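PDB 7ATL: esterase from uncultured bacterium pCosCE1, which hydrolyses esters as a family VIII carboxylesterase of the beta-lactamase clan and also shows promiscuous acyltransferase activity. Local coordinates for residues D5-L8 / A9-Q13; D87-V90 / S91-L94; P108-I111 / R112-L115; L322-A325 / Q326-A329. All coordinates share one frame; numbering follows the deposited sequence.

In the fold
All four contacts are local turns of the chain, spread along a beta-lactamase-like fold. Contacts 2 and 3 are neighbours, their centres 8 Å apart: Asp-87 OD1 meets Lys-110 NZ at 2.7 Å and Arg-112 NE at 2.8 Å, and Val-90 packs on Leu-114. Contact 1, on helix 3-21, lies across the chain's centre from both, about 48 Å from contact 2 and 42 Å from contact 3 between centres. Contact 4, beside an end strand of the seven-stranded antiparallel sheet, is 25 Å from contact 1 and 27 Å from contact 3, again between centres. The likely catalytic serine and lysine, Ser-65 and Lys-68 of an SxxK pattern, belong to none of them.

Contact 1: residues D5-L8 / A9-Q13; sequences DQSL and AKRVQ
Arg-11 folds back over the preceding turn of the helix and crosses the side chain of Leu-8 at about a right angle. One face of its guanidinium lies on the backbone, with Leu-8 CA 3.5 Å from the plane and displaced toward the rim, while Arg-11 NH2 reaches Leu-8 CD1 at 3.5 Å. The bend at chi3 (-59°) turns the group back over this backbone. Its NH1 also passes Ser-7 O, but at an angle too poor for a hydrogen bond; NE is instead held by Ala-379 O of helix 372-381. Leu-8 carries CG anti to its backbone N (chi1 175°) and meets Val-12 one turn on, CG to CG2 at 4.3 Å. Val-12 CG2 also lies 3.4 Å from Leu-8 O. That carbonyl accepts from Val-12 N at 2.9 Å, as Gln-6 O does from Lys-10 N. Leu-8 rests on Ile-39 and Tyr-40, and Val-12 on Val-30, Ile-32 and Ile-376. These i to i+4 bonds and the apolar stripe are characteristic of an amphipathic alpha-helix, here the N-terminal helix packed on the antiparallel sheet of the beta-lactamase-like fold.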
loop_
_atom_site.group_PDB
_atom_site.type_symbol
_atom_site.label_atom_id
_atom_site.label_comp_id
_atom_site.label_asym_id
_atom_site.label_seq_id
_atom_site.Cartn_x
_atom_site.Cartn_y
_atom_site.Cartn_z
ATOM N N ASP A 5 -22.812 -10.786 -14.601
ATOM C CA ASP A 5 -21.755 -9.762 -14.843
ATOM C C ASP A 5 -22.360 -8.348 -14.961
ATOM O O ASP A 5 -21.738 -7.398 -14.421
ATOM C CB ASP A 5 -20.892 -10.137 -16.056
ATOM C CG ASP A 5 -19.856 -11.227 -15.778
ATOM O OD1 ASP A 5 -19.776 -11.715 -14.593
ATOM O OD2 ASP A 5 -19.122 -11.579 -16.739
ATOM N N GLN A 6 -23.509 -8.175 -15.626
ATOM C CA GLN A 6 -24.158 -6.832 -15.759
ATOM C C GLN A 6 -25.023 -6.555 -14.524
ATOM O O GLN A 6 -25.352 -5.397 -14.278
ATOM C CB GLN A 6 -24.957 -6.695 -17.057
ATOM C CG GLN A 6 -26.082 -7.705 -17.180
ATOM C CD GLN A 6 -26.844 -7.536 -18.469
ATOM O OE1 GLN A 6 -28.064 -7.379 -18.482
ATOM N NE2 GLN A 6 -26.113 -7.553 -19.570
ATOM N N SER A 7 -25.369 -7.593 -13.777
ATOM C CA SER A 7 -26.015 -7.483 -12.449
ATOM C C SER A 7 -25.020 -6.875 -11.443
ATOM O O SER A 7 -25.426 -6.080 -10.585
ATOM C CB SER A 7 -26.470 -8.839 -12.015
ATOM O OG SER A 7 -27.649 -8.720 -11.263
ATOM N N LEU A 8 -23.750 -7.275 -11.555
ATOM C CA LEU A 8 -22.617 -6.796 -10.731
ATOM C C LEU A 8 -22.360 -5.327 -11.071
ATOM O O LEU A 8 -22.368 -4.478 -10.142
ATOM C CB LEU A 8 -21.405 -7.671 -11.060
ATOM C CG LEU A 8 -20.088 -7.275 -10.399
ATOM C CD1 LEU A 8 -19.934 -7.962 -9.054
ATOM C CD2 LEU A 8 -18.929 -7.631 -11.307
ATOM N N ALA A 9 -22.143 -5.060 -12.359
ATOM C CA ALA A 9 -22.007 -3.697 -12.920
ATOM C C ALA A 9 -23.092 -2.780 -12.314
ATOM O O ALA A 9 -22.750 -1.694 -11.813
ATOM C CB ALA A 9 -22.033 -3.759 -14.433
ATOM N N LYS A 10 -24.342 -3.234 -12.285
ATOM C CA LYS A 10 -25.487 -2.520 -11.664
ATOM C C LYS A 10 -25.072 -2.124 -10.239
ATOM O O LYS A 10 -24.995 -0.915 -9.977
ATOM C CB LYS A 10 -26.744 -3.409 -11.739
ATOM C CG LYS A 10 -28.070 -2.820 -11.246
ATOM C CD LYS A 10 -28.440 -1.445 -11.809
ATOM C CE LYS A 10 -28.389 -1.340 -13.323
ATOM N NZ LYS A 10 -29.451 -2.137 -13.982
ATOM N N ARG A 11 -24.774 -3.106 -9.376
ATOM C CA ARG A 11 -24.575 -2.922 -7.909
ATOM C C ARG A 11 -23.386 -1.989 -7.657
ATOM O O ARG A 11 -23.525 -1.037 -6.849
ATOM C CB ARG A 11 -24.341 -4.271 -7.217
ATOM C CG ARG A 11 -25.564 -5.177 -7.145
ATOM C CD ARG A 11 -25.337 -6.382 -6.251
ATOM N NE ARG A 11 -24.212 -7.231 -6.670
ATOM C CZ ARG A 11 -24.240 -8.180 -7.613
ATOM N NH1 ARG A 11 -25.341 -8.437 -8.298
ATOM N NH2 ARG A 11 -23.143 -8.867 -7.884
ATOM N N VAL A 12 -22.273 -2.239 -8.349
ATOM C CA VAL A 12 -20.976 -1.530 -8.145
ATOM C C VAL A 12 -21.123 -0.075 -8.602
ATOM O O VAL A 12 -20.861 0.826 -7.772
ATOM C CB VAL A 12 -19.827 -2.248 -8.871
ATOM C CG1 VAL A 12 -18.547 -1.433 -8.848
ATOM C CG2 VAL A 12 -19.597 -3.623 -8.275
ATOM N N GLN A 13 -21.532 0.133 -9.857
ATOM C CA GLN A 13 -21.910 1.457 -10.418
ATOM C C GLN A 13 -22.796 2.217 -9.414
ATOM O O GLN A 13 -22.550 3.425 -9.177
ATOM C CB GLN A 13 -22.664 1.253 -11.729
ATOM C CG GLN A 13 -22.910 2.543 -12.489
ATOM C CD GLN A 13 -21.582 3.123 -12.906
ATOM O OE1 GLN A 13 -20.707 2.405 -13.387
ATOM N NE2 GLN A 13 -21.415 4.422 -12.703
#

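Contact 2: residues D87-V90 / S91-L94; sequences DDTV and SRWL
The guanidinium of Arg-92 and the carboxylate of Asp-88 are stacked with their planes 22° apart, Asp-88 OD2 lying 4.0 Å above the guanidinium and displaced toward its rim. Water 1 sits at the guanidinium edge, in plane. The indole of Trp-93 has Arg-92 CG over one face, near the rim, and Asp-88 CB at its edge. These groups flank a short helix-like turn in the loop between helices 67-80 and 111-116, made where Val-90 O accepts from both Trp-93 N and Leu-94 N.

Within the turn Asp-88 meets Trp-93 and Arg-92 in different ways. Its OD2 takes the indole NE1-H at 3.1 Å, on the anti side of the carboxylate and in the ring plane; the same oxygen also receives a weak bond from Gly-85 N. Its OD1 forms a salt bridge with Arg-92 NH1 at 3.5 Å, but sits well out of the guanidinium plane, so charge alone joins them. Arg-92 reaches this position with an extended chain, CG anti to the backbone N (chi1 177°).

Thr-89 OG1 turns back over the chain and accepts from Arg-92 N at 3.1 Å, along a bent path of 136°. Behind the polar side, Val-90 CG1 meets Leu-94 CD1 at 4.2 Å; Val-90 also packs on Val-177, and Trp-93 on Val-181 and Val-185, all of helix 174-186. Water 1 ties the two halves of the turn together, accepting from Thr-89 N and from Arg-92 NH1, each at 3.1 Å.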
loop_
_atom_site.group_PDB
_atom_site.type_symbol
_atom_site.label_atom_id
_atom_site.label_comp_id
_atom_site.label_asym_id
_atom_site.label_seq_id
_atom_site.Cartn_x
_atom_site.Cartn_y
_atom_site.Cartn_z
ATOM N N ASP A 87 15.447 -14.907 6.270
ATOM C CA ASP A 87 16.105 -14.919 7.603
ATOM C C ASP A 87 17.443 -14.176 7.528
ATOM O O ASP A 87 18.235 -14.304 8.443
ATOM C CB ASP A 87 16.245 -16.357 8.114
ATOM C CG ASP A 87 14.924 -16.981 8.550
ATOM O OD1 ASP A 87 14.239 -16.397 9.419
ATOM O OD2 ASP A 87 14.567 -18.032 8.005
ATOM N N ASP A 88 17.698 -13.424 6.468
ATOM C CA ASP A 88 18.833 -12.473 6.444
ATOM C C ASP A 88 18.569 -11.356 7.451
ATOM O O ASP A 88 17.413 -10.856 7.527
ATOM C CB ASP A 88 19.001 -11.855 5.062
ATOM C CG ASP A 88 19.566 -12.832 4.057
ATOM O OD1 ASP A 88 19.625 -14.038 4.392
ATOM O OD2 ASP A 88 19.945 -12.372 2.965
ATOM N N THR A 89 19.600 -10.948 8.177
ATOM C CA THR A 89 19.555 -9.721 9.003
ATOM C C THR A 89 19.506 -8.518 8.060
ATOM O O THR A 89 19.923 -8.648 6.901
ATOM C CB THR A 89 20.733 -9.661 9.975
ATOM O OG1 THR A 89 21.924 -9.538 9.201
ATOM C CG2 THR A 89 20.768 -10.878 10.877
ATOM N N VAL A 90 18.986 -7.402 8.547
ATOM C CA VAL A 90 18.998 -6.125 7.791
ATOM C C VAL A 90 20.433 -5.614 7.789
ATOM O O VAL A 90 20.942 -5.217 6.719
ATOM C CB VAL A 90 18.001 -5.115 8.387
ATOM C CG1 VAL A 90 18.116 -3.758 7.715
ATOM C CG2 VAL A 90 16.575 -5.626 8.286
ATOM N N SER A 91 21.071 -5.655 8.951
ATOM C CA SER A 91 22.456 -5.156 9.145
ATOM C C SER A 91 23.432 -5.835 8.159
ATOM O O SER A 91 24.435 -5.214 7.774
ATOM C CB SER A 91 22.865 -5.275 10.612
ATOM O OG SER A 91 23.256 -6.596 10.991
ATOM N N ARG A 92 23.139 -7.052 7.709
ATOM C CA ARG A 92 23.944 -7.751 6.666
ATOM C C ARG A 92 23.977 -6.928 5.367
ATOM O O ARG A 92 25.014 -6.924 4.680
ATOM C CB ARG A 92 23.347 -9.134 6.389
ATOM C CG ARG A 92 24.032 -9.916 5.281
ATOM C CD ARG A 92 23.500 -11.334 5.293
ATOM N NE ARG A 92 24.010 -12.175 4.221
ATOM C CZ ARG A 92 23.790 -13.482 4.133
ATOM N NH1 ARG A 92 23.052 -14.088 5.046
ATOM N NH2 ARG A 92 24.306 -14.173 3.136
ATOM N N TRP A 93 22.868 -6.266 5.053
ATOM C CA TRP A 93 22.686 -5.499 3.797
ATOM C C TRP A 93 22.918 -3.993 4.026
ATOM O O TRP A 93 23.460 -3.330 3.122
ATOM C CB TRP A 93 21.291 -5.819 3.236
ATOM C CG TRP A 93 21.189 -7.237 2.781
ATOM C CD1 TRP A 93 20.563 -8.278 3.404
ATOM C CD2 TRP A 93 21.830 -7.786 1.624
ATOM N NE1 TRP A 93 20.740 -9.434 2.689
ATOM C CE2 TRP A 93 21.510 -9.156 1.586
ATOM C CE3 TRP A 93 22.617 -7.251 0.604
ATOM C CZ2 TRP A 93 21.955 -9.983 0.553
ATOM C CZ3 TRP A 93 23.061 -8.072 -0.407
ATOM C CH2 TRP A 93 22.727 -9.422 -0.436
ATOM N N LEU A 94 22.516 -3.464 5.190
ATOM C CA LEU A 94 22.767 -2.048 5.594
ATOM C C LEU A 94 23.575 -2.043 6.894
ATOM O O LEU A 94 23.001 -1.966 7.966
ATOM C CB LEU A 94 21.408 -1.340 5.732
ATOM C CG LEU A 94 20.470 -1.509 4.540
ATOM C CD1 LEU A 94 19.089 -0.927 4.824
ATOM C CD2 LEU A 94 21.068 -0.883 3.299
HETATM O O HOH W 1 21.952 -12.848 7.693
#

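Contact 3: residues P108-I111 / R112-L115; sequences PIKI and RHLL
His-113 reaches back to the residue before the helix and accepts the backbone N-H of Lys-110 on ND1, at 3.0 Å and 159°. The donor is tilted 32° from the imidazole plane. As an acceptor, ND1 is probably unprotonated here. With CG beside the backbone N (chi1 -57°), the ring turns back toward Lys-110, whose chain runs obliquely past it: Lys-110 CB lies 3.4 Å from ND1, and CD lies 3.4 Å from CE1. Beyond the ring, His-113 also touches Thr-118 and Pro-165.

Lys-110 O is gripped by two amides. Leu-114 N comes in the carbonyl plane at 3.2 Å, and His-113 N from above it at 2.8 Å. On the apolar side, Ile-109 CG2 meets Leu-114 CD2 at 4.1 Å, while Ile-111 extends CG2 to Leu-115 CD1 and CD1 to Leu-114 CD1.

The next shell fixes these residues. The positive ends of Lys-110 and Arg-112 converge on Asp-87, whose OD1 forms salt bridges with both and so draws the two cationic ends together. Leu-114 and Leu-115 press on helix 174-186, Leu-115 also on helix 67-80. Lys-110 occupies the N-cap position of helix 111-116, where the imidazole of the third helical residue accepts the N-cap amide, which is the N3-side-chain-to-N-cap-amide half of a capping box, supplied here by a histidine.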
loop_
_atom_site.group_PDB
_atom_site.type_symbol
_atom_site.label_atom_id
_atom_site.label_comp_id
_atom_site.label_asym_id
_atom_site.label_seq_id
_atom_site.Cartn_x
_atom_site.Cartn_y
_atom_site.Cartn_z
ATOM N N PRO A 108 18.962 -8.281 16.182
ATOM C CA PRO A 108 18.935 -8.424 14.727
ATOM C C PRO A 108 17.481 -8.346 14.243
ATOM O O PRO A 108 16.569 -8.776 14.959
ATOM C CB PRO A 108 19.594 -9.783 14.444
ATOM C CG PRO A 108 19.479 -10.546 15.762
ATOM C CD PRO A 108 19.370 -9.512 16.872
ATOM N N ILE A 109 17.297 -7.707 13.094
ATOM C CA ILE A 109 16.003 -7.623 12.370
ATOM C C ILE A 109 16.141 -8.524 11.161
ATOM O O ILE A 109 17.143 -8.394 10.415
ATOM C CB ILE A 109 15.665 -6.185 11.933
ATOM C CG1 ILE A 109 15.485 -5.219 13.115
ATOM C CG2 ILE A 109 14.445 -6.201 11.023
ATOM C CD1 ILE A 109 15.576 -3.746 12.724
ATOM N N LYS A 110 15.159 -9.381 10.966
ATOM C CA LYS A 110 15.140 -10.297 9.811
ATOM C C LYS A 110 14.240 -9.701 8.737
ATOM O O LYS A 110 13.280 -8.996 9.078
ATOM C CB LYS A 110 14.660 -11.690 10.212
ATOM C CG LYS A 110 15.650 -12.524 11.009
ATOM C CD LYS A 110 14.925 -13.563 11.843
ATOM C CE LYS A 110 15.763 -14.784 12.130
ATOM N NZ LYS A 110 14.961 -16.022 11.993
ATOM N N ILE A 111 14.549 -10.027 7.483
ATOM C CA ILE A 111 13.752 -9.643 6.286
ATOM C C ILE A 111 12.294 -10.051 6.531
ATOM O O ILE A 111 11.415 -9.248 6.213
ATOM C CB ILE A 111 14.370 -10.250 5.009
ATOM C CG1 ILE A 111 15.821 -9.803 4.806
ATOM C CG2 ILE A 111 13.538 -9.925 3.786
ATOM C CD1 ILE A 111 15.999 -8.303 4.705
ATOM N N ARG A 112 12.015 -11.209 7.117
ATOM C CA ARG A 112 10.597 -11.633 7.302
ATOM C C ARG A 112 9.894 -10.668 8.270
ATOM O O ARG A 112 8.635 -10.557 8.230
ATOM C CB ARG A 112 10.477 -13.077 7.809
ATOM C CG ARG A 112 11.205 -13.349 9.121
ATOM C CD ARG A 112 10.906 -14.729 9.661
ATOM N NE ARG A 112 11.604 -15.759 8.902
ATOM C CZ ARG A 112 11.055 -16.579 8.003
ATOM N NH1 ARG A 112 9.771 -16.505 7.692
ATOM N NH2 ARG A 112 11.823 -17.457 7.392
ATOM N N HIS A 113 10.659 -10.041 9.159
ATOM C CA HIS A 113 10.111 -9.055 10.110
ATOM C C HIS A 113 9.768 -7.797 9.305
ATOM O O HIS A 113 8.673 -7.220 9.532
ATOM C CB HIS A 113 11.066 -8.785 11.287
ATOM C CG HIS A 113 11.482 -9.969 12.096
ATOM N ND1 HIS A 113 12.787 -10.109 12.582
ATOM C CD2 HIS A 113 10.800 -11.050 12.543
ATOM C CE1 HIS A 113 12.884 -11.218 13.289
ATOM N NE2 HIS A 113 11.688 -11.814 13.281
ATOM N N LEU A 114 10.646 -7.353 8.407
ATOM C CA LEU A 114 10.304 -6.185 7.545
ATOM C C LEU A 114 8.987 -6.459 6.781
ATOM O O LEU A 114 8.123 -5.576 6.752
ATOM C CB LEU A 114 11.443 -5.855 6.575
ATOM C CG LEU A 114 12.736 -5.326 7.186
ATOM C CD1 LEU A 114 13.714 -4.916 6.097
ATOM C CD2 LEU A 114 12.463 -4.157 8.118
ATOM N N LEU A 115 8.831 -7.644 6.190
ATOM C CA LEU A 115 7.699 -7.976 5.285
ATOM C C LEU A 115 6.358 -7.962 6.034
ATOM O O LEU A 115 5.328 -7.729 5.373
ATOM C CB LEU A 115 7.958 -9.350 4.669
ATOM C CG LEU A 115 9.148 -9.416 3.721
ATOM C CD1 LEU A 115 9.413 -10.845 3.284
ATOM C CD2 LEU A 115 8.916 -8.535 2.507
#

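Contact 4: residues L322-A325 / Q326-A329; sequences LEDA and QLAA
Asp-324 folds its side chain over the start of the short helix and crosses that of Leu-327 at about a right angle. Its CB lies 4.0 Å from Leu-327 CB. CG comes closer to the same carbon, at 3.5 Å, and OD2 lies 3.7 Å from Leu-327 CB. At the tip, OD1 accepts from Leu-327 N at 3.0 Å with an almost straight N-H...O angle of 178°. The amide meets this oxygen from above the carboxylate plane, 63° out of it. OD1 also touches Gln-326 CB, at 3.4 Å. The torsion that brings the carboxylate over the helix start is chi1 -170°, which sets CG anti to the backbone N.

Asp-324 is therefore a classical N-cap, and its negative charge would probably be favoured by the partial positive charge of the helix start. Its own carbonyl begins the backbone bonding, taking Ala-328 N at 3.2 Å. At the other end Ala-329 adopts positive phi, and its N bonds to Gln-326 O and, weakly, to Ala-325 O, closing a Schellman motif.

Leu-322 CD1 packs against Ala-328 CB at 3.9 Å, and both rest on Trp-313. Asn-334 accepts from Ala-325 N. The single-turn helix 325-328 follows strand 320-322 after a two-residue link, tucked against the end strand 313-315 of the antiparallel sheet.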
loop_
_atom_site.group_PDB
_atom_site.type_symbol
_atom_site.label_atom_id
_atom_site.label_comp_id
_atom_site.label_asym_id
_atom_site.label_seq_id
_atom_site.Cartn_x
_atom_site.Cartn_y
_atom_site.Cartn_z
ATOM N N LEU A 322 -7.006 -12.766 5.994
ATOM C CA LEU A 322 -8.273 -13.087 6.687
ATOM C C LEU A 322 -8.154 -14.509 7.222
ATOM O O LEU A 322 -7.959 -15.427 6.412
ATOM C CB LEU A 322 -9.413 -12.955 5.679
ATOM C CG LEU A 322 -10.810 -13.149 6.244
ATOM C CD1 LEU A 322 -11.047 -12.179 7.385
ATOM C CD2 LEU A 322 -11.861 -12.964 5.159
ATOM N N GLU A 323 -8.177 -14.682 8.537
ATOM C CA GLU A 323 -8.189 -16.020 9.191
ATOM C C GLU A 323 -9.637 -16.415 9.548
ATOM O O GLU A 323 -9.922 -17.601 9.502
ATOM C CB GLU A 323 -7.305 -16.016 10.440
ATOM C CG GLU A 323 -5.808 -15.913 10.177
ATOM C CD GLU A 323 -4.969 -16.850 11.038
ATOM O OE1 GLU A 323 -4.806 -17.994 10.612
ATOM O OE2 GLU A 323 -4.498 -16.450 12.136
ATOM N N ASP A 324 -10.513 -15.454 9.877
ATOM C CA ASP A 324 -11.877 -15.721 10.390
ATOM C C ASP A 324 -12.883 -14.739 9.785
ATOM O O ASP A 324 -13.215 -13.742 10.462
ATOM C CB ASP A 324 -11.884 -15.651 11.911
ATOM C CG ASP A 324 -13.172 -16.136 12.554
ATOM O OD1 ASP A 324 -14.233 -16.099 11.895
ATOM O OD2 ASP A 324 -13.106 -16.532 13.719
ATOM N N ALA A 325 -13.418 -15.068 8.604
ATOM C CA ALA A 325 -14.393 -14.239 7.850
ATOM C C ALA A 325 -15.625 -13.875 8.700
ATOM O O ALA A 325 -16.141 -12.733 8.543
ATOM C CB ALA A 325 -14.788 -14.945 6.581
ATOM N N GLN A 326 -16.093 -14.790 9.554
ATOM C CA GLN A 326 -17.270 -14.599 10.445
ATOM C C GLN A 326 -17.010 -13.478 11.463
ATOM O O GLN A 326 -17.803 -12.508 11.546
ATOM C CB GLN A 326 -17.544 -15.883 11.219
ATOM C CG GLN A 326 -17.739 -17.102 10.333
ATOM C CD GLN A 326 -18.494 -18.170 11.087
ATOM O OE1 GLN A 326 -18.143 -19.352 11.062
ATOM N NE2 GLN A 326 -19.536 -17.741 11.786
ATOM N N LEU A 327 -15.944 -13.617 12.245
ATOM C CA LEU A 327 -15.544 -12.606 13.238
ATOM C C LEU A 327 -15.458 -11.241 12.554
ATOM O O LEU A 327 -15.841 -10.265 13.197
ATOM C CB LEU A 327 -14.210 -13.043 13.836
ATOM C CG LEU A 327 -13.727 -12.239 15.040
ATOM C CD1 LEU A 327 -14.772 -12.219 16.141
ATOM C CD2 LEU A 327 -12.416 -12.809 15.565
ATOM N N ALA A 328 -14.996 -11.183 11.296
ATOM C CA ALA A 328 -14.709 -9.943 10.522
ATOM C C ALA A 328 -15.949 -9.441 9.776
ATOM O O ALA A 328 -15.918 -8.297 9.244
ATOM C CB ALA A 328 -13.591 -10.188 9.544
ATOM N N ALA A 329 -16.979 -10.290 9.707
ATOM C CA ALA A 329 -18.321 -9.951 9.186
ATOM C C ALA A 329 -18.135 -9.401 7.779
ATOM O O ALA A 329 -18.528 -8.266 7.548
ATOM C CB ALA A 329 -18.997 -8.958 10.100
#